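Local coordinates for maleylpyruvate isomerase (Ralstonia sp., PDB 2V6K), which catalyses the glutathione-dependent isomerisation of maleylpyruvate to fumarylpyruvate in naphthalene degradation, working as a homodimeric zeta-class glutathione transferase, at residues T13-R16 and L17-A20; A86-D89 and G90-R93; E115-R118 and K119-A123; Q180-L183 and T184-P187. All coordinates share one frame; numbering follows the deposited sequence. Where two conformers were deposited one is given.

Contact 1: residues T13-R16 and L17-A20. With TGG (gamma-glutamyl-S-(1,2-dicarboxyethyl)cysteinylglycine), chain C.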
loop_
_atom_site.group_PDB
_atom_site.type_symbol
_atom_site.label_atom_id
_atom_site.label_comp_id
_atom_site.label_asym_id
_atom_site.label_seq_id
_atom_site.Cartn_x
_atom_site.Cartn_y
_atom_site.Cartn_z
ATOM N N THR A 13 8.828 7.823 1.741
ATOM C CA THR A 13 9.116 6.389 1.718
ATOM C C THR A 13 10.578 6.122 2.058
ATOM O O THR A 13 10.893 5.093 2.648
ATOM C CB THR A 13 8.787 5.752 0.371
ATOM O OG1 THR A 13 9.427 6.514 -0.663
ATOM C CG2 THR A 13 7.284 5.728 0.133
ATOM N N SER A 14 11.472 7.039 1.692
ATOM C CA SER A 14 12.876 6.916 2.094
ATOM C C SER A 14 13.006 7.047 3.603
ATOM O O SER A 14 13.677 6.247 4.249
ATOM C CB SER A 14 13.726 7.994 1.426
ATOM O OG SER A 14 13.752 7.830 0.013
ATOM N N HIS A 15 12.371 8.077 4.151
ATOM C CA HIS A 15 12.330 8.355 5.585
ATOM C C HIS A 15 11.787 7.139 6.347
ATOM O O HIS A 15 12.383 6.708 7.344
ATOM C CB HIS A 15 11.457 9.609 5.758
ATOM C CG HIS A 15 11.380 10.155 7.149
ATOM N ND1 HIS A 15 10.597 11.250 7.446
ATOM C CD2 HIS A 15 11.950 9.768 8.317
ATOM C CE1 HIS A 15 10.688 11.517 8.736
ATOM N NE2 HIS A 15 11.507 10.636 9.287
ATOM N N ARG A 16 10.678 6.584 5.853
ATOM C CA ARG A 16 10.049 5.387 6.408
ATOM C C ARG A 16 11.049 4.235 6.549
ATOM O O ARG A 16 11.171 3.617 7.615
ATOM C CB ARG A 16 8.884 5.003 5.490
ATOM C CG ARG A 16 8.025 3.817 5.906
ATOM C CD ARG A 16 7.209 3.337 4.720
ATOM N NE ARG A 16 6.234 4.343 4.305
ATOM C CZ ARG A 16 5.480 4.254 3.214
ATOM N NH1 ARG A 16 5.614 3.220 2.388
ATOM N NH2 ARG A 16 4.596 5.207 2.941
ATOM N N LEU A 17 11.769 3.954 5.471
ATOM C CA LEU A 17 12.732 2.864 5.478
ATOM C C LEU A 17 13.957 3.190 6.336
ATOM O O LEU A 17 14.482 2.311 7.035
ATOM C CB LEU A 17 13.122 2.481 4.048
ATOM C CG LEU A 17 14.162 1.369 3.884
ATOM C CD1 LEU A 17 13.782 0.116 4.673
ATOM C CD2 LEU A 17 14.322 1.030 2.424
ATOM N N ARG A 18 14.404 4.443 6.309
ATOM C CA ARG A 18 15.532 4.837 7.155
ATOM C C ARG A 18 15.222 4.611 8.627
ATOM O O ARG A 18 16.090 4.168 9.378
ATOM C CB ARG A 18 15.944 6.294 6.920
ATOM C CG ARG A 18 16.620 6.538 5.577
ATOM C CD ARG A 18 17.197 7.950 5.463
ATOM N NE ARG A 18 16.247 9.034 5.731
ATOM C CZ ARG A 18 15.710 9.833 4.806
ATOM N NH1 ARG A 18 15.980 9.669 3.510
ATOM N NH2 ARG A 18 14.885 10.799 5.184
ATOM N N ILE A 19 13.990 4.904 9.047
ATOM C CA ILE A 19 13.612 4.673 10.445
ATOM C C ILE A 19 13.749 3.193 10.788
ATOM O O ILE A 19 14.339 2.846 11.808
ATOM C CB ILE A 19 12.181 5.157 10.774
ATOM C CG1 ILE A 19 12.045 6.671 10.576
ATOM C CG2 ILE A 19 11.817 4.785 12.211
ATOM C CD1 ILE A 19 10.591 7.157 10.495
ATOM N N ALA A 20 13.212 2.329 9.933
ATOM C CA ALA A 20 13.258 0.885 10.175
ATOM C C ALA A 20 14.699 0.374 10.231
ATOM O O ALA A 20 15.055 -0.386 11.136
ATOM C CB ALA A 20 12.462 0.141 9.113
HETATM O OC1 TGG C . 6.773 2.370 -0.650
HETATM C CO1 TGG C . 7.307 2.239 -1.770
HETATM O OT1 TGG C . 8.515 1.972 -1.936
HETATM C CA1 TGG C . 6.428 2.397 -2.978
HETATM N NN1 TGG C . 5.103 1.850 -2.713
HETATM C CB1 TGG C . 6.264 3.869 -3.340
HETATM C CG1 TGG C . 7.588 4.488 -3.755
HETATM C CD1 TGG C . 7.473 5.859 -4.409
HETATM O OE1 TGG C . 6.213 6.476 -4.303
HETATM N NN2 TGG C . 8.518 6.718 -3.944
HETATM C CA2 TGG C . 8.479 8.148 -4.088
HETATM C CO2 TGG C . 8.978 8.372 -5.509
HETATM O OC2 TGG C . 10.331 8.041 -5.702
HETATM N NN3 TGG C . 8.584 9.612 -6.105
HETATM C CA3 TGG C . 9.182 10.032 -7.355
HETATM C CO3 TGG C . 8.111 10.517 -8.289
HETATM O OC3 TGG C . 6.922 10.502 -7.913
HETATM O OT3 TGG C . 8.487 10.927 -9.411
HETATM C CB2 TGG C . 9.343 8.629 -2.938
HETATM S SG2 TGG C . 9.783 10.323 -2.959
HETATM C CD2 TGG C . 8.368 11.329 -2.667
HETATM C CE2 TGG C . 7.952 11.221 -1.219
HETATM O OE2 TGG C . 8.142 12.179 -0.434
HETATM O OF2 TGG C . 7.422 10.157 -0.825
HETATM C CF2 TGG C . 8.815 12.737 -3.060
HETATM C CH2 TGG C . 7.705 13.758 -3.075
HETATM O OI2 TGG C . 6.522 13.373 -3.070
HETATM O OJ2 TGG C . 8.030 14.969 -3.082
#
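Arg18 folds back over the preceding turn of the helix, so that one face of its guanidinium lies on the backbone of Ser14 and His15, with His15 CA 3.5 Å above the plane. The bend at chi3 (-54°) turns the group this way, and bonds from NE to Ala205 O, NH1 to Phe8 O and NH2 to Trp9 O hold the plate flat over the turn. Its plane is only 15° from that of the His15 imidazole, though the side chains cross at about a right angle, and Arg18 NH2 stands 3.7 Å from His15 CB. The imidazole swings toward the next turn: His15 CD2 meets Ile19 CD1 at 3.7 Å.

Near the N-terminal end of the helix, Thr13 and Arg16 meet the glutathione conjugate. Thr13 OG1, hydrogen-bonded to Val54 O, comes within 3.1 Å of ligand CB2, while Thr13 CG2 sits over the rim of one face of the Arg16 guanidinium. Arg16 NH1 bonds to Ser67 OG and lies 3.4 Å from the ligand's OC1. Helix 12-24 is the crossover between strands 4-7 and 29-32 of the thioredoxin-like beta-alpha-beta unit; Leu17 packs against strand 4-7 and helix 67-77, and Ile19 against helix 164-178.

Contact 2: residues A86-D89 and G90-R93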
loop_
_atom_site.group_PDB
_atom_site.type_symbol
_atom_site.label_atom_id
_atom_site.label_comp_id
_atom_site.label_asym_id
_atom_site.label_seq_id
_atom_site.Cartn_x
_atom_site.Cartn_y
_atom_site.Cartn_z
ATOM N N ALA A 86 3.964 -10.285 18.281
ATOM C CA ALA A 86 4.026 -11.725 18.071
ATOM C C ALA A 86 2.666 -12.367 17.806
ATOM O O ALA A 86 2.597 -13.453 17.227
ATOM C CB ALA A 86 4.706 -12.390 19.254
ATOM N N ASP A 87 1.592 -11.697 18.225
ATOM C CA ASP A 87 0.242 -12.262 18.142
ATOM C C ASP A 87 -0.471 -11.836 16.866
ATOM O O ASP A 87 -0.271 -10.723 16.382
ATOM C CB ASP A 87 -0.582 -11.877 19.374
ATOM C CG ASP A 87 -0.804 -10.381 19.487
ATOM O OD1 ASP A 87 0.190 -9.637 19.640
ATOM O OD2 ASP A 87 -1.974 -9.948 19.424
ATOM N N ALA A 88 -1.306 -12.727 16.338
ATOM C CA ALA A 88 -1.982 -12.517 15.056
ATOM C C ALA A 88 -2.820 -11.244 15.020
ATOM O O ALA A 88 -2.794 -10.514 14.027
ATOM C CB ALA A 88 -2.834 -13.722 14.701
ATOM N N ASP A 89 -3.561 -10.977 16.094
ATOM C CA ASP A 89 -4.415 -9.792 16.148
ATOM C C ASP A 89 -3.580 -8.517 16.100
ATOM O O ASP A 89 -3.847 -7.628 15.294
ATOM C CB ASP A 89 -5.320 -9.794 17.384
ATOM C CG ASP A 89 -6.350 -8.678 17.345
ATOM O OD1 ASP A 89 -7.412 -8.865 16.712
ATOM O OD2 ASP A 89 -6.093 -7.612 17.944
ATOM N N GLY A 90 -2.561 -8.445 16.951
ATOM C CA GLY A 90 -1.660 -7.302 16.988
ATOM C C GLY A 90 -0.926 -7.105 15.678
ATOM O O GLY A 90 -0.786 -5.971 15.212
ATOM N N ARG A 91 -0.454 -8.201 15.079
ATOM C CA ARG A 91 0.181 -8.158 13.753
ATOM C C ARG A 91 -0.751 -7.482 12.756
ATOM O O ARG A 91 -0.332 -6.592 12.011
ATOM C CB ARG A 91 0.504 -9.566 13.235
ATOM C CG ARG A 91 1.790 -10.196 13.729
ATOM C CD ARG A 91 1.837 -11.697 13.387
ATOM N NE ARG A 91 2.014 -11.980 11.954
ATOM C CZ ARG A 91 1.102 -12.552 11.162
ATOM N NH1 ARG A 91 -0.083 -12.919 11.642
ATOM N NH2 ARG A 91 1.377 -12.769 9.876
ATOM N N GLN A 92 -2.011 -7.913 12.739
ATOM C CA GLN A 92 -2.973 -7.376 11.786
ATOM C C GLN A 92 -3.232 -5.892 12.027
ATOM O O GLN A 92 -3.306 -5.112 11.075
ATOM C CB GLN A 92 -4.269 -8.189 11.813
ATOM C CG GLN A 92 -5.155 -8.005 10.569
ATOM C CD GLN A 92 -5.968 -6.720 10.560
ATOM O OE1 GLN A 92 -6.388 -6.248 9.496
ATOM N NE2 GLN A 92 -6.212 -6.156 11.736
ATOM N N ARG A 93 -3.345 -5.493 13.291
ATOM C CA ARG A 93 -3.621 -4.090 13.636
ATOM C C ARG A 93 -2.477 -3.173 13.234
ATOM O O ARG A 93 -2.707 -2.085 12.709
ATOM C CB ARG A 93 -3.896 -3.916 15.137
ATOM C CG ARG A 93 -4.961 -4.824 15.709
ATOM C CD ARG A 93 -6.315 -4.563 15.100
ATOM N NE ARG A 93 -7.260 -5.588 15.535
ATOM C CZ ARG A 93 -8.529 -5.673 15.149
ATOM N NH1 ARG A 93 -9.052 -4.788 14.307
ATOM N NH2 ARG A 93 -9.274 -6.660 15.613
#
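Asp87 caps the first turn of helix 88-104: its OD2 accepts a hydrogen bond from Gly90 N at 3.0 Å, the side-chain bond of an N-cap residue. Its CG lies between the backbone N and the carbonyl carbon, which brings the carboxylate round to the amide, and Gly90 N meets OD2 from well above the carboxylate plane, 59° out of it. The backbone carbonyl of the same aspartate starts the helical ladder by accepting from Arg91 N at 2.8 Å in a nearly straight bond. A negative group placed here would be expected to interact favourably with the helix dipole.

Within the same first turn, Asp89 reaches forward to Arg93 in an i to i+4 salt bridge. Arg93 NH2 lies 3.1 Å from Asp89 OD1, though the position of NH2 is less certain. The carboxyl sits at the edge of the guanidinium, near its plane, but the two planes are 57° apart, which is not the flat, paired arrangement. The bend of Arg93 at chi2 turns its chain back to the carboxylate.

Farther out, the second subunit meets both arginines: Arg91 NH1 makes a salt bridge to Glu76 of that subunit, and Arg93 NH1 a weak hydrogen bond to its Val63 O. This helix start therefore belongs to the dimer interface. Within the intrachain pair, Arg93 NE to Asp89 OD2 is a weak link, straight at 170° but 3.4 Å long.

Contact 3: residues E115-R118 and K119-A123; sequences EYLR and KTFGA
Leu117 meets two residues of the chain that follows it: its CD2 lies 4.0 Å from Phe121 CD2, and its CB equally far from Ala123 CB. Phe121 also brings CE2 to the edge of the Tyr116 ring, near its plane, 3.8 Å from Tyr116 CE2. Thr120 comes over a face of the tyrosine, with OG1 3.6 Å above the ring plane and over its centre. Tyr116 CG is anti to the backbone N (chi1 -165°), which swings the ring outward and partly toward the C-terminal end to meet both. Beyond it the second subunit takes over, its Trp131 meeting Tyr116 edge-to-face, while Leu117 also packs on helix 125-149.

The polar edge is a salt-bridge network centred on Glu115. Lys119 runs alongside it, pointing the same way, and NZ reaches OE1 on the syn side at 2.9 Å; Arg118 NH1 binds OE2 through the anti lone pair at 2.8 Å in a bent bond (135°), the acceptor tilted from the guanidinium plane. Arg118 NE has a second acid, Glu125. Two cations sharing one carboxylate would probably keep it ionised.

Leu117 O accepts from Ala123 N at 3.0 Å, and a water donates to both Arg118 O and Ala123 O. Together with the positive phi of Gly122 (68°), this is characteristic of a helix C-terminus, here ending helix 111-121 in the all-helical C-terminal domain of a glutathione transferase.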
loop_
_atom_site.group_PDB
_atom_site.type_symbol
_atom_site.label_atom_id
_atom_site.label_comp_id
_atom_site.label_asym_id
_atom_site.label_seq_id
_atom_site.Cartn_x
_atom_site.Cartn_y
_atom_site.Cartn_z
ATOM N N GLU A 115 2.635 16.423 -9.982
ATOM C CA GLU A 115 3.063 16.886 -11.301
ATOM C C GLU A 115 1.967 16.738 -12.348
ATOM O O GLU A 115 1.765 17.636 -13.174
ATOM C CB GLU A 115 4.332 16.167 -11.738
ATOM C CG GLU A 115 5.561 16.724 -11.062
ATOM C CD GLU A 115 5.808 18.161 -11.474
ATOM O OE1 GLU A 115 6.225 18.376 -12.630
ATOM O OE2 GLU A 115 5.556 19.078 -10.663
ATOM N N TYR A 116 1.253 15.617 -12.306
ATOM C CA TYR A 116 0.146 15.389 -13.223
ATOM C C TYR A 116 -0.980 16.404 -12.972
ATOM O O TYR A 116 -1.532 16.983 -13.916
ATOM C CB TYR A 116 -0.357 13.952 -13.084
ATOM C CG TYR A 116 -1.246 13.468 -14.210
ATOM C CD1 TYR A 116 -0.764 12.569 -15.155
ATOM C CD2 TYR A 116 -2.567 13.906 -14.327
ATOM C CE1 TYR A 116 -1.574 12.111 -16.187
ATOM C CE2 TYR A 116 -3.387 13.444 -15.349
ATOM C CZ TYR A 116 -2.884 12.549 -16.271
ATOM O OH TYR A 116 -3.689 12.086 -17.285
ATOM N N LEU A 117 -1.299 16.653 -11.706
ATOM C CA LEU A 117 -2.293 17.681 -11.379
ATOM C C LEU A 117 -1.901 19.044 -11.936
ATOM O O LEU A 117 -2.742 19.758 -12.489
ATOM C CB LEU A 117 -2.513 17.764 -9.872
ATOM C CG LEU A 117 -3.071 16.517 -9.182
ATOM C CD1 LEU A 117 -3.148 16.752 -7.698
ATOM C CD2 LEU A 117 -4.442 16.152 -9.735
ATOM N N ARG A 118 -0.631 19.406 -11.794
ATOM C CA ARG A 118 -0.143 20.688 -12.300
ATOM C C ARG A 118 -0.203 20.765 -13.821
ATOM O O ARG A 118 -0.721 21.730 -14.381
ATOM C CB ARG A 118 1.298 20.924 -11.846
ATOM C CG ARG A 118 1.456 21.127 -10.352
ATOM C CD ARG A 118 2.913 21.353 -9.963
ATOM N NE ARG A 118 3.039 21.463 -8.508
ATOM C CZ ARG A 118 3.623 20.561 -7.722
ATOM N NH1 ARG A 118 4.174 19.465 -8.229
ATOM N NH2 ARG A 118 3.659 20.765 -6.409
ATOM N N LYS A 119 0.322 19.745 -14.487
ATOM C CA LYS A 119 0.553 19.817 -15.928
ATOM C C LYS A 119 -0.650 19.427 -16.765
ATOM O O LYS A 119 -0.795 19.903 -17.891
ATOM C CB LYS A 119 1.795 19.001 -16.299
ATOM C CG LYS A 119 3.053 19.622 -15.697
ATOM C CD LYS A 119 4.327 18.883 -16.029
ATOM C CE LYS A 119 5.526 19.797 -15.793
ATOM N NZ LYS A 119 5.496 20.475 -14.450
ATOM N N THR A 120 -1.519 18.585 -16.211
ATOM C CA THR A 120 -2.722 18.149 -16.924
ATOM C C THR A 120 -3.963 18.907 -16.470
ATOM O O THR A 120 -4.787 19.294 -17.303
ATOM C CB THR A 120 -2.912 16.620 -16.823
ATOM O OG1 THR A 120 -1.783 15.980 -17.429
ATOM C CG2 THR A 120 -4.180 16.164 -17.545
ATOM N N PHE A 121 -4.090 19.133 -15.164
ATOM C CA PHE A 121 -5.273 19.808 -14.631
ATOM C C PHE A 121 -5.033 21.266 -14.244
ATOM O O PHE A 121 -5.957 21.948 -13.788
ATOM C CB PHE A 121 -5.876 18.999 -13.479
ATOM C CG PHE A 121 -6.428 17.677 -13.916
ATOM C CD1 PHE A 121 -7.488 17.625 -14.816
ATOM C CD2 PHE A 121 -5.878 16.489 -13.455
ATOM C CE1 PHE A 121 -8.000 16.408 -15.240
ATOM C CE2 PHE A 121 -6.387 15.264 -13.872
ATOM C CZ PHE A 121 -7.448 15.223 -14.765
ATOM N N GLY A 122 -3.809 21.746 -14.451
ATOM C CA GLY A 122 -3.490 23.158 -14.232
ATOM C C GLY A 122 -3.543 23.598 -12.782
ATOM O O GLY A 122 -3.721 24.786 -12.497
ATOM N N ALA A 123 -3.371 22.652 -11.858
ATOM C CA ALA A 123 -3.438 22.948 -10.433
ATOM C C ALA A 123 -2.379 23.963 -10.022
ATOM O O ALA A 123 -1.194 23.805 -10.351
ATOM C CB ALA A 123 -3.272 21.663 -9.626
HETATM O O HOH W 1 -0.300 24.161 -13.002
#

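Contact 4: residues Q180-L183 and T184-P187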
loop_
_atom_site.group_PDB
_atom_site.type_symbol
_atom_site.label_atom_id
_atom_site.label_comp_id
_atom_site.label_asym_id
_atom_site.label_seq_id
_atom_site.Cartn_x
_atom_site.Cartn_y
_atom_site.Cartn_z
ATOM N N GLN A 180 0.910 22.058 4.972
ATOM C CA GLN A 180 0.177 22.969 5.857
ATOM C C GLN A 180 -1.190 22.423 6.269
ATOM O O GLN A 180 -2.189 23.141 6.331
ATOM C CB GLN A 180 0.073 24.369 5.243
ATOM C CG GLN A 180 1.415 25.086 5.140
ATOM C CD GLN A 180 1.313 26.432 4.454
ATOM O OE1 GLN A 180 0.825 26.535 3.329
ATOM N NE2 GLN A 180 1.784 27.473 5.128
ATOM N N VAL A 181 -1.213 21.132 6.576
ATOM C CA VAL A 181 -2.420 20.482 7.068
ATOM C C VAL A 181 -2.576 20.798 8.550
ATOM O O VAL A 181 -1.620 20.672 9.318
ATOM C CB VAL A 181 -2.333 18.953 6.877
ATOM C CG1 VAL A 181 -3.605 18.264 7.365
ATOM C CG2 VAL A 181 -2.062 18.619 5.417
ATOM N N ASP A 182 -3.778 21.208 8.943
ATOM C CA ASP A 182 -4.095 21.426 10.349
ATOM C C ASP A 182 -4.081 20.092 11.087
ATOM O O ASP A 182 -4.887 19.203 10.802
ATOM C CB ASP A 182 -5.464 22.097 10.485
ATOM C CG ASP A 182 -5.811 22.444 11.925
ATOM O OD1 ASP A 182 -4.919 22.381 12.802
ATOM O OD2 ASP A 182 -6.984 22.795 12.172
ATOM N N LEU A 183 -3.144 19.959 12.022
ATOM C CA LEU A 183 -3.001 18.725 12.794
ATOM C C LEU A 183 -3.693 18.788 14.153
ATOM O O LEU A 183 -3.663 17.818 14.904
ATOM C CB LEU A 183 -1.523 18.352 12.963
ATOM C CG LEU A 183 -0.792 18.006 11.663
ATOM C CD1 LEU A 183 0.691 17.785 11.931
ATOM C CD2 LEU A 183 -1.407 16.779 11.013
ATOM N N THR A 184 -4.342 19.910 14.457
ATOM C CA THR A 184 -5.071 20.033 15.721
ATOM C C THR A 184 -6.034 18.860 15.987
ATOM O O THR A 184 -6.103 18.382 17.116
ATOM C CB THR A 184 -5.817 21.382 15.837
ATOM O OG1 THR A 184 -4.919 22.448 15.520
ATOM C CG2 THR A 184 -6.354 21.592 17.258
ATOM N N PRO A 185 -6.794 18.405 14.965
ATOM C CA PRO A 185 -7.732 17.303 15.223
ATOM C C PRO A 185 -7.124 15.952 15.595
ATOM O O PRO A 185 -7.872 15.025 15.916
ATOM C CB PRO A 185 -8.482 17.166 13.892
ATOM C CG PRO A 185 -8.331 18.498 13.241
ATOM C CD PRO A 185 -6.936 18.902 13.582
ATOM N N TYR A 186 -5.798 15.840 15.555
ATOM C CA TYR A 186 -5.127 14.549 15.742
ATOM C C TYR A 186 -4.140 14.560 16.906
ATOM O O TYR A 186 -2.946 14.353 16.706
ATOM C CB TYR A 186 -4.439 14.112 14.437
ATOM C CG TYR A 186 -5.310 14.355 13.233
ATOM C CD1 TYR A 186 -6.473 13.620 13.040
ATOM C CD2 TYR A 186 -4.990 15.341 12.303
ATOM C CE1 TYR A 186 -7.298 13.854 11.966
ATOM C CE2 TYR A 186 -5.813 15.580 11.208
ATOM C CZ TYR A 186 -6.963 14.828 11.051
ATOM O OH TYR A 186 -7.795 15.045 9.978
ATOM N N PRO A 187 -4.633 14.787 18.136
ATOM C CA PRO A 187 -3.713 14.855 19.268
ATOM C C PRO A 187 -2.971 13.551 19.548
ATOM O O PRO A 187 -1.834 13.589 20.014
ATOM C CB PRO A 187 -4.630 15.208 20.443
ATOM C CG PRO A 187 -5.979 14.708 20.029
ATOM C CD PRO A 187 -6.028 14.995 18.562
#
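A type I beta turn from Leu183 to Tyr186 shapes the connection between helices 164-178 and 187-196, and an Asx turn, Asp182 OD1 to Thr184 N, leads into it. The beta turn is closed by Tyr186 N, which donates to Leu183 O at 3.0 Å; the amide approaches from above the carbonyl plane, 48° out of it.

Asp182 OD1 accepts two bonds from a single residue. Thr184 OG1 donates at 2.7 Å to the syn lone pair of Asp182 OD1, while Thr184 N reaches the same oxygen at 3.0 Å from above the carboxylate plane. The two donors thus arrive from clearly different directions, gripping one oxygen and tying the carboxylate to the start of the turn. The aspartate has CG anti to its own amide nitrogen (chi1 -176°), which carries OD1 forward along the chain to Thr184.

Apolar contacts cover the inner side. Leu183 CD2 and Tyr186 CD2 are 4.1 Å apart, their side chains crossing at about a right angle. Pro185 lies on one face of the tyrosine ring, its CB 3.9 Å above the plane and over the centre, so the ring is bordered by the turn that carries it. Pro185 CD also sits 3.5 Å from Asp182 O.

Upstream, Gln180 with its positive phi is the C-prime residue of the Schellman motif ending helix 164-178. Leu183 packs back onto that helix, Tyr186 reaches helix 125-149 and hydrogen-bonds through OH to Asp141, and Tyr186 is also the N-cap residue of helix 187-196, whose Arg190 binds Leu183 O and Thr184 O.

How the contacts relate
Contact 1 is the buried one, close to the centre of the chain and in the thioredoxin-like domain; the other three belong to the C-terminal domain and lie farther out. Its polar groups serve a ligand and neighbouring loops, whereas contacts 2 and 3 keep carboxylate-to-cation bridges at helix surfaces. Those two occupy successive helices, 88-104 and 111-121, on opposite sides of the chain's centre, about 41 Å apart between centres, yet both meet the second subunit. One marks a helix start, the other a helix end. Contact 4 has no intersubunit partner and no salt bridge between its segments: it joins helices through a turn.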